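Local coordinates for protein peptidoglycan-N-acetylglucosamine deacetylase BC_1960 (Bacillus cereus, PDB 4L1G) that removes acetyl groups from N-acetylglucosamine residues of cell-wall peptidoglycan, and also acts on soluble chitin substrates, as a zinc-dependent hydrolase, at residues 215-218 with 219-222. Residues are numbered along the deposited sequence; the frame is centred on the assembly and turned at random.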
# COMPACT_ATOMS: atom_id res chain seq x y z
N ASN A 215 -16.09 -6.95 -5.61
CA ASN A 215 -15.48 -5.92 -6.46
C ASN A 215 -14.06 -6.23 -6.92
O ASN A 215 -13.40 -5.37 -7.52
CB ASN A 215 -15.52 -4.56 -5.76
CG ASN A 215 -16.93 -4.09 -5.47
OD1 ASN A 215 -17.61 -3.55 -6.35
ND2 ASN A 215 -17.38 -4.30 -4.24
N SER A 216 -13.57 -7.44 -6.65
CA SER A 216 -12.21 -7.81 -7.04
C SER A 216 -12.15 -8.53 -8.38
O SER A 216 -12.96 -9.41 -8.68
CB SER A 216 -11.53 -8.65 -5.95
OG SER A 216 -11.24 -7.85 -4.81
N PHE A 217 -11.16 -8.14 -9.18
CA PHE A 217 -10.96 -8.71 -10.51
C PHE A 217 -9.47 -8.98 -10.68
O PHE A 217 -8.67 -8.55 -9.86
CB PHE A 217 -11.44 -7.71 -11.57
CG PHE A 217 -12.91 -7.41 -11.49
CD1 PHE A 217 -13.82 -8.16 -12.21
CD2 PHE A 217 -13.37 -6.38 -10.69
CE1 PHE A 217 -15.17 -7.89 -12.14
CE2 PHE A 217 -14.72 -6.10 -10.61
CZ PHE A 217 -15.62 -6.85 -11.33
N PRO A 218 -9.09 -9.72 -11.74
CA PRO A 218 -7.67 -9.82 -12.08
C PRO A 218 -7.04 -8.43 -12.20
O PRO A 218 -7.51 -7.61 -12.98
CB PRO A 218 -7.69 -10.50 -13.44
CG PRO A 218 -8.91 -11.37 -13.39
CD PRO A 218 -9.92 -10.61 -12.58
N GLY A 219 -5.99 -8.18 -11.42
CA GLY A 219 -5.32 -6.90 -11.44
C GLY A 219 -5.73 -5.95 -10.32
O GLY A 219 -5.15 -4.88 -10.18
N SER A 220 -6.72 -6.35 -9.53
CA SER A 220 -7.23 -5.51 -8.45
C SER A 220 -6.18 -5.17 -7.39
O SER A 220 -5.45 -6.04 -6.92
CB SER A 220 -8.45 -6.15 -7.78
OG SER A 220 -9.57 -6.15 -8.64
N VAL A 221 -6.11 -3.89 -7.03
CA VAL A 221 -5.30 -3.46 -5.90
C VAL A 221 -6.23 -3.09 -4.74
O VAL A 221 -7.01 -2.15 -4.83
CB VAL A 221 -4.40 -2.27 -6.26
CG1 VAL A 221 -3.67 -1.76 -5.03
CG2 VAL A 221 -3.41 -2.67 -7.35
N ILE A 222 -6.13 -3.86 -3.66
CA ILE A 222 -7.03 -3.71 -2.52
C ILE A 222 -6.42 -2.78 -1.47
O ILE A 222 -5.21 -2.83 -1.22
CB ILE A 222 -7.33 -5.09 -1.90
CG1 ILE A 222 -7.87 -6.04 -2.97
CG2 ILE A 222 -8.31 -4.97 -0.74
CD1 ILE A 222 -7.88 -7.50 -2.56
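Ser220 OG takes the backbone N-H of Phe217 in a short, nearly straight bond (Phe217 N to Ser220 OG 2.6 Å, 168° at the hydrogen). Together with the return bond from Ser220 N to Phe217 O (3.0 Å), it ties together the two ends of a type II beta turn, Phe217-Pro218-Gly219-Ser220. This turn carries the chain from helix 205-215 into strand 221-225 of the deacetylase's TIM-barrel-like NodB fold. Serine suits the fourth position because its hydroxyl, anti to its own carbonyl carbon (chi1 -69°), swings back beside its backbone N and so faces Phe217.

The two central residues are classic for this turn. Proline's ring fixes phi near the value needed at Pro218, while Gly219 adopts a positive phi of 99°, where a beta carbon would collide with Pro218 O. The ring of Phe217 leads away from the turn, leaving Phe217 CB 3.8 Å from Ser220 OG.

Farther from the turn, the CD1 end of Ile222 reaches over to the hydroxyl of Ser216. That hydroxyl is hydrogen-bonded to Val212 O in helix 205-215, which suits a short polar side chain just after the helix, and Ile222 also packs on Val195 and Leu77 of neighbouring strands. The Ile222 CD1 methyl stops 4.1 Å from Ser216 OG.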